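Long-range contacts in exodeoxyribonuclease 10 (Escherichia coli, PDB 4FZX), which degrades single- and double-stranded DNA from the 3' end as a magnesium-dependent exonuclease of the DEDDh (DnaQ) family: residues C[10-15]-C[39-44]; C[24-29]-C[144-148]; C[33-37]-C[67-71]. All coordinates share one frame; numbering follows the deposited sequence.

Contact 1 of 3, residues C[10-15]-C[39-44]. With nucleotides of chain A.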
# COMPACT_ATOMS: atom_id res chain seq x y z
N CYS C 10 -25.19 -24.17 22.19
CA CYS C 10 -24.63 -25.15 23.10
C CYS C 10 -23.12 -25.06 23.19
O CYS C 10 -22.50 -25.74 24.00
CB CYS C 10 -25.03 -26.56 22.65
SG CYS C 10 -26.81 -26.82 22.67
N GLY C 11 -22.52 -24.23 22.36
CA GLY C 11 -21.06 -24.17 22.26
C GLY C 11 -20.70 -23.66 20.89
O GLY C 11 -21.55 -23.19 20.15
N LEU C 12 -19.41 -23.72 20.57
CA LEU C 12 -18.89 -23.00 19.42
C LEU C 12 -19.08 -23.77 18.12
O LEU C 12 -19.01 -23.19 17.04
CB LEU C 12 -17.41 -22.67 19.62
CG LEU C 12 -17.17 -21.53 20.62
CD1 LEU C 12 -15.67 -21.26 20.77
CD2 LEU C 12 -17.93 -20.28 20.18
N GLN C 13 -19.37 -25.07 18.24
CA GLN C 13 -19.77 -25.87 17.09
C GLN C 13 -21.26 -25.77 16.75
O GLN C 13 -21.69 -26.24 15.70
CB GLN C 13 -19.36 -27.32 17.28
CG GLN C 13 -17.86 -27.54 17.17
CD GLN C 13 -17.11 -26.94 18.35
OE1 GLN C 13 -17.32 -27.33 19.50
NE2 GLN C 13 -16.24 -25.98 18.06
N GLY C 14 -22.05 -25.16 17.62
CA GLY C 14 -23.48 -24.98 17.35
C GLY C 14 -24.42 -25.71 18.30
O GLY C 14 -24.08 -25.99 19.46
N GLY C 15 -25.62 -26.01 17.81
CA GLY C 15 -26.74 -26.32 18.69
C GLY C 15 -27.35 -25.05 19.26
O GLY C 15 -26.68 -24.28 19.93
N PRO C 39 -32.21 -27.57 21.62
CA PRO C 39 -31.03 -27.77 20.79
C PRO C 39 -30.90 -29.21 20.29
O PRO C 39 -31.53 -30.11 20.83
CB PRO C 39 -29.88 -27.45 21.76
CG PRO C 39 -30.42 -27.85 23.09
CD PRO C 39 -31.88 -27.52 23.06
N ASP C 40 -30.07 -29.42 19.27
CA ASP C 40 -29.89 -30.74 18.69
C ASP C 40 -28.85 -31.55 19.48
O ASP C 40 -28.43 -32.62 19.05
CB ASP C 40 -29.48 -30.63 17.21
CG ASP C 40 -28.15 -29.87 17.01
OD1 ASP C 40 -27.53 -29.45 18.01
OD2 ASP C 40 -27.74 -29.67 15.85
N ARG C 41 -28.41 -31.01 20.61
CA ARG C 41 -27.31 -31.59 21.35
C ARG C 41 -27.27 -31.00 22.75
O ARG C 41 -27.92 -30.00 23.02
CB ARG C 41 -25.99 -31.32 20.62
CG ARG C 41 -25.46 -29.90 20.82
CD ARG C 41 -24.37 -29.59 19.81
NE ARG C 41 -24.88 -29.59 18.45
CZ ARG C 41 -24.14 -29.41 17.37
NH1 ARG C 41 -22.82 -29.21 17.49
NH2 ARG C 41 -24.70 -29.42 16.17
N PRO C 42 -26.49 -31.63 23.66
CA PRO C 42 -26.43 -31.13 25.03
C PRO C 42 -25.78 -29.75 25.10
O PRO C 42 -24.88 -29.45 24.32
CB PRO C 42 -25.55 -32.17 25.76
CG PRO C 42 -25.39 -33.33 24.78
CD PRO C 42 -25.53 -32.72 23.42
N ILE C 43 -26.22 -28.93 26.05
CA ILE C 43 -25.59 -27.64 26.30
C ILE C 43 -24.31 -27.85 27.12
O ILE C 43 -24.34 -28.41 28.22
CB ILE C 43 -26.53 -26.73 27.11
CG1 ILE C 43 -27.85 -26.54 26.38
CG2 ILE C 43 -25.86 -25.40 27.43
CD1 ILE C 43 -28.96 -26.07 27.29
N SER C 44 -23.19 -27.33 26.61
CA SER C 44 -21.92 -27.43 27.33
C SER C 44 -21.86 -26.48 28.52
O SER C 44 -22.43 -25.40 28.48
CB SER C 44 -20.75 -27.14 26.38
OG SER C 44 -20.63 -25.75 26.14
P DG A 17 -21.79 -14.69 21.23
OP1 DG A 17 -23.19 -14.23 21.15
OP2 DG A 17 -20.86 -13.95 22.10
O5' DG A 17 -21.74 -16.22 21.61
C5' DG A 17 -22.60 -17.13 20.94
C4' DG A 17 -22.66 -18.47 21.63
O4' DG A 17 -21.40 -19.13 21.43
C3' DG A 17 -22.87 -18.46 23.14
O3' DG A 17 -24.26 -18.45 23.40
C2' DG A 17 -22.24 -19.79 23.57
C1' DG A 17 -21.12 -19.95 22.55
N9 DG A 17 -19.85 -19.48 23.04
C8 DG A 17 -19.37 -18.20 22.97
N7 DG A 17 -18.19 -18.07 23.49
C5 DG A 17 -17.87 -19.36 23.89
C6 DG A 17 -16.69 -19.83 24.51
O6 DG A 17 -15.69 -19.17 24.80
N1 DG A 17 -16.77 -21.20 24.78
C2 DG A 17 -17.85 -22.01 24.46
N2 DG A 17 -17.75 -23.32 24.80
N3 DG A 17 -18.96 -21.57 23.89
C4 DG A 17 -18.89 -20.24 23.64
P DA A 16 -17.33 -11.60 20.65
OP1 DA A 16 -18.37 -10.55 20.67
OP2 DA A 16 -16.63 -12.06 21.88
O5' DA A 16 -17.96 -12.88 19.92
C5' DA A 16 -18.74 -12.74 18.74
C4' DA A 16 -19.32 -14.09 18.33
O4' DA A 16 -18.27 -14.87 17.69
C3' DA A 16 -19.81 -14.96 19.50
O3' DA A 16 -21.22 -14.71 19.75
C2' DA A 16 -19.56 -16.38 18.98
C1' DA A 16 -18.31 -16.20 18.13
N9 DA A 16 -17.11 -16.49 18.87
C8 DA A 16 -16.74 -15.98 20.08
N7 DA A 16 -15.64 -16.50 20.55
C5 DA A 16 -15.26 -17.40 19.58
C6 DA A 16 -14.18 -18.29 19.50
N6 DA A 16 -13.24 -18.39 20.44
N1 DA A 16 -14.13 -19.09 18.42
C2 DA A 16 -15.09 -18.99 17.49
N3 DA A 16 -16.17 -18.19 17.46
C4 DA A 16 -16.17 -17.42 18.55
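Cys10 and Ile43 bring the two loops to within 4.2 Å, CA to CA, and Gly15 lies opposite Pro39; between these points residues 10-15 fold into a type I turn from Gly11 to Gly14. The carbonyl O of Cys10 takes two hydrogen bonds from Ser44: the backbone N, at 3.1 Å, lies in the carbonyl plane on a lone pair, while OG, at 2.8 Å, is tilted 27° from that plane. With SG anti to the carbonyl carbon (chi1 -62°), the Cys10 thiol reaches Pro39, where SG lies 3.3 Å from CB, and the same SG meets CG1 of Ile43. Arg41 extends back along the turn and lays one guanidinium face over the Gly14-Gly15 peptide, Gly15 N being 3.7 Å from its NE. Asp40 grips that group side-on in a salt bridge, NE to OD1 (2.7 Å) and NH2 to OD2 both hydrogen-bonded, which should fix its rotation. Leu12 projects into the DNA, its CD2 3.5 Å from N9 of DG17 and its CD1 against the base of DA16, both of chain A. Ser44 is also the N-cap of helix 45-51, so this pairing joins the helix start to the DNA-binding loop after strand 2-9, whose Asp6 and Glu8 bind sodium.

Contact 2 of 3, residues C[24-29]-C[144-148]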
# COMPACT_ATOMS: atom_id res chain seq x y z
N VAL C 24 -33.80 -2.64 12.18
CA VAL C 24 -33.43 -1.23 12.16
C VAL C 24 -34.02 -0.58 10.91
O VAL C 24 -33.76 -1.00 9.79
CB VAL C 24 -31.89 -1.03 12.21
CG1 VAL C 24 -31.53 0.45 12.07
CG2 VAL C 24 -31.32 -1.60 13.52
N ILE C 25 -34.93 0.37 11.13
CA ILE C 25 -35.61 1.09 10.06
C ILE C 25 -35.51 2.58 10.39
O ILE C 25 -35.98 3.02 11.43
CB ILE C 25 -37.13 0.71 9.99
CG1 ILE C 25 -37.32 -0.81 10.04
CG2 ILE C 25 -37.79 1.32 8.73
CD1 ILE C 25 -38.76 -1.29 9.81
N ASP C 26 -34.83 3.35 9.53
CA ASP C 26 -34.79 4.80 9.68
C ASP C 26 -34.20 5.17 11.03
O ASP C 26 -34.75 6.00 11.75
CB ASP C 26 -36.19 5.40 9.53
CG ASP C 26 -36.76 5.26 8.09
OD1 ASP C 26 -35.95 5.21 7.12
OD2 ASP C 26 -38.00 5.20 7.94
N GLY C 27 -33.11 4.50 11.38
CA GLY C 27 -32.40 4.76 12.62
C GLY C 27 -33.16 4.41 13.90
O GLY C 27 -32.73 4.78 14.99
N LYS C 28 -34.24 3.66 13.76
CA LYS C 28 -34.99 3.20 14.93
C LYS C 28 -35.01 1.69 15.02
O LYS C 28 -34.93 1.01 14.01
CB LYS C 28 -36.41 3.74 14.90
CG LYS C 28 -36.48 5.26 14.83
CD LYS C 28 -37.75 5.80 15.44
CE LYS C 28 -37.55 7.22 15.97
NZ LYS C 28 -37.62 8.21 14.86
N ILE C 29 -35.13 1.18 16.25
CA ILE C 29 -35.20 -0.27 16.50
C ILE C 29 -36.61 -0.74 16.80
O ILE C 29 -37.20 -0.34 17.80
CB ILE C 29 -34.32 -0.68 17.68
CG1 ILE C 29 -32.91 -0.10 17.53
CG2 ILE C 29 -34.26 -2.21 17.78
CD1 ILE C 29 -32.07 -0.22 18.79
N ALA C 144 -27.73 -3.81 17.41
CA ALA C 144 -28.50 -2.82 16.67
C ALA C 144 -28.02 -1.41 17.00
O ALA C 144 -27.78 -0.60 16.10
CB ALA C 144 -30.00 -2.97 16.96
N ALA C 145 -27.86 -1.12 18.29
CA ALA C 145 -27.31 0.18 18.69
C ALA C 145 -25.94 0.41 18.07
O ALA C 145 -25.63 1.51 17.60
CB ALA C 145 -27.23 0.30 20.24
N LEU C 146 -25.11 -0.62 18.05
CA LEU C 146 -23.81 -0.53 17.42
C LEU C 146 -23.92 -0.27 15.91
O LEU C 146 -23.14 0.51 15.36
CB LEU C 146 -23.01 -1.81 17.67
CG LEU C 146 -21.70 -1.93 16.89
CD1 LEU C 146 -20.75 -0.76 17.21
CD2 LEU C 146 -21.04 -3.29 17.13
N LEU C 147 -24.88 -0.90 15.26
CA LEU C 147 -25.03 -0.76 13.82
C LEU C 147 -25.51 0.65 13.46
O LEU C 147 -25.02 1.26 12.52
CB LEU C 147 -26.01 -1.81 13.28
CG LEU C 147 -26.54 -1.52 11.86
CD1 LEU C 147 -25.45 -1.79 10.79
CD2 LEU C 147 -27.79 -2.29 11.59
N ILE C 148 -26.41 1.19 14.27
CA ILE C 148 -26.91 2.54 14.05
C ILE C 148 -25.76 3.54 14.18
O ILE C 148 -25.60 4.43 13.33
CB ILE C 148 -28.07 2.91 15.02
CG1 ILE C 148 -29.33 2.14 14.63
CG2 ILE C 148 -28.35 4.44 14.97
CD1 ILE C 148 -30.38 2.09 15.71
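Ile29 and Ile148 both turn CG1 anti to the carbonyl carbon (chi1 -49° and -71°), and with chi2 near 165° in each the two chains cross obliquely between hairpin and helix. The hairpin is closed by a type I' turn from Ile25 to Lys28, and the whole is a helix-on-sheet packing of the RNase H-like fold, in which helix 136-154 lies against the antiparallel strands 16-25 and 28-36. No hydrogen bond crosses the interface; it is made of aliphatic contacts. Val24 straddles the helix surface with its two methyls: CG2 touches CB of Ala144 at 3.9 Å and also faces CD2 of Leu147, whereas CG1 meets CG1 of Ile148 at 3.8 Å. Ala144, short and buried, takes the end of Ile29 as well, CD1 to CB at 3.9 Å, and is thus shared by neighbouring strands. Ile4 of strand 2-9 touches Val24, Ala144 and Leu147, continuing the apolar layer, and Val125 touches Ile29 and Ala145 from a loop. At the turn end, Ile148 reaches both the strand and the turn backbone: its CD1 lies 3.8 Å from CG1 of Ile29 and 3.6 Å from the carbonyl O of Gly27.

Contact 3 of 3, residues C[33-37]-C[67-71]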
# COMPACT_ATOMS: atom_id res chain seq x y z
N MSE C 33 -38.27 -9.89 18.37
CA MSE C 33 -38.69 -11.28 18.26
C MSE C 33 -37.64 -12.13 18.97
O MSE C 33 -36.45 -11.90 18.79
CB MSE C 33 -38.76 -11.65 16.77
CG MSE C 33 -39.33 -13.03 16.49
SE MSE C 33 -39.58 -13.38 14.57
CE MSE C 33 -40.76 -11.93 14.09
N SER C 34 -38.06 -13.09 19.79
CA SER C 34 -37.14 -14.06 20.37
C SER C 34 -37.81 -15.39 20.60
O SER C 34 -39.01 -15.46 20.89
CB SER C 34 -36.54 -13.55 21.68
OG SER C 34 -37.56 -13.27 22.63
N HIS C 35 -37.03 -16.45 20.49
CA HIS C 35 -37.51 -17.76 20.85
C HIS C 35 -36.40 -18.47 21.60
O HIS C 35 -35.24 -18.51 21.12
CB HIS C 35 -37.85 -18.59 19.61
CG HIS C 35 -38.96 -18.03 18.79
ND1 HIS C 35 -38.79 -17.00 17.90
CD2 HIS C 35 -40.29 -18.33 18.77
CE1 HIS C 35 -39.95 -16.71 17.33
NE2 HIS C 35 -40.87 -17.52 17.83
N LEU C 36 -36.77 -19.12 22.70
CA LEU C 36 -35.96 -20.21 23.22
C LEU C 36 -36.16 -21.44 22.35
O LEU C 36 -37.27 -21.72 21.90
CB LEU C 36 -36.34 -20.52 24.67
CG LEU C 36 -35.82 -19.50 25.67
CD1 LEU C 36 -36.72 -19.45 26.92
CD2 LEU C 36 -34.37 -19.83 26.04
N VAL C 37 -35.11 -22.23 22.23
CA VAL C 37 -35.07 -23.28 21.24
C VAL C 37 -34.49 -24.55 21.85
O VAL C 37 -33.52 -24.50 22.61
CB VAL C 37 -34.17 -22.87 20.06
CG1 VAL C 37 -33.96 -24.06 19.11
CG2 VAL C 37 -34.75 -21.68 19.33
N VAL C 67 -38.79 -22.85 14.06
CA VAL C 67 -38.82 -21.49 14.59
C VAL C 67 -38.17 -20.54 13.58
O VAL C 67 -38.64 -19.41 13.38
CB VAL C 67 -38.12 -21.45 16.01
CG1 VAL C 67 -37.14 -20.33 16.12
CG2 VAL C 67 -39.16 -21.43 17.13
N ILE C 68 -37.22 -21.06 12.83
CA ILE C 68 -36.45 -20.24 11.89
C ILE C 68 -37.29 -19.50 10.83
O ILE C 68 -36.99 -18.35 10.51
CB ILE C 68 -35.23 -20.98 11.28
CG1 ILE C 68 -34.19 -19.98 10.79
CG2 ILE C 68 -35.66 -21.92 10.16
CD1 ILE C 68 -33.66 -19.06 11.89
N PRO C 69 -38.40 -20.11 10.37
CA PRO C 69 -39.16 -19.41 9.31
C PRO C 69 -39.73 -18.06 9.74
O PRO C 69 -39.90 -17.18 8.90
CB PRO C 69 -40.27 -20.39 8.95
CG PRO C 69 -39.73 -21.75 9.40
CD PRO C 69 -38.97 -21.43 10.66
N HIS C 70 -39.90 -17.84 11.04
CA HIS C 70 -40.41 -16.56 11.55
C HIS C 70 -39.43 -15.41 11.35
O HIS C 70 -39.82 -14.25 11.38
CB HIS C 70 -40.75 -16.67 13.03
CG HIS C 70 -41.81 -17.69 13.32
ND1 HIS C 70 -41.64 -18.69 14.26
CD2 HIS C 70 -43.03 -17.89 12.78
CE1 HIS C 70 -42.71 -19.46 14.28
NE2 HIS C 70 -43.57 -18.99 13.39
N TYR C 71 -38.18 -15.76 11.09
CA TYR C 71 -37.12 -14.79 10.89
C TYR C 71 -36.86 -14.50 9.41
O TYR C 71 -36.11 -13.55 9.08
CB TYR C 71 -35.84 -15.26 11.60
CG TYR C 71 -36.02 -15.34 13.10
CD1 TYR C 71 -35.73 -14.24 13.91
CD2 TYR C 71 -36.62 -16.45 13.69
CE1 TYR C 71 -35.99 -14.27 15.30
CE2 TYR C 71 -36.90 -16.49 15.07
CZ TYR C 71 -36.57 -15.40 15.86
OH TYR C 71 -36.82 -15.44 17.21
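An aromatic cluster of His35, His70 and Tyr71, with a Met-aromatic contact beside it, joins edge strand 28-36 to residues 67-71, at the end of helix 64-67. Its polar link is a hydrogen bond between ND1 of His35 and OH of Tyr71, 2.6 Å long; either partner could be the donor. The hydroxyl meets the imidazole at its edge, in plane, and the two rings stand rim to rim at 72°, neither over the other's face. Met33, a selenomethionine, lies over one face of the phenol, SE 3.8 Å from the ring centroid and 14° off the normal. It gets there with CG anti to the backbone N (chi1 -174°) and a bend at chi3, which also leave SE 3.3 Å from the carbonyl O of His70. The His70 ring plane is nearly parallel to that of His35, but the rings are slid apart and barely overlap, centroids 5.4 Å apart. Val67 packs obliquely against the His35 ring, CG2 3.7 Å from CD2, and its CG1 faces CG2 of Val37. Strand 28-36 pairs here with strand 16-25, whose Ile19 and Ser21 touch Tyr71, while the carbonyl O of Tyr71 is hydrogen-bonded to Arg3 of strand 2-9 and Tyr77 of strand 76-79.

In the fold
The segments come along the chain in the order 10-15, 24-29, 33-37, 39-44, 67-71, 144-148; contact 1 crosses both others, and contact 3 falls wholly between the segments of contact 2. Contact 3 is centred about 17 Å from contact 1 and 20 Å from contact 2. Contacts 2 and 3 share strand 28-36, at one edge of the mixed sheet: its start packs on helix 136-154, its end on residues 67-71. The sheet thus spans from the loops of contact 1 to helix 136-154, whose Asp139 binds sodium; contacts 1 and 2, centres about 30 Å apart, lie on opposite sides of the chain's centre, yet each is 11 to 12 Å from a sodium ion.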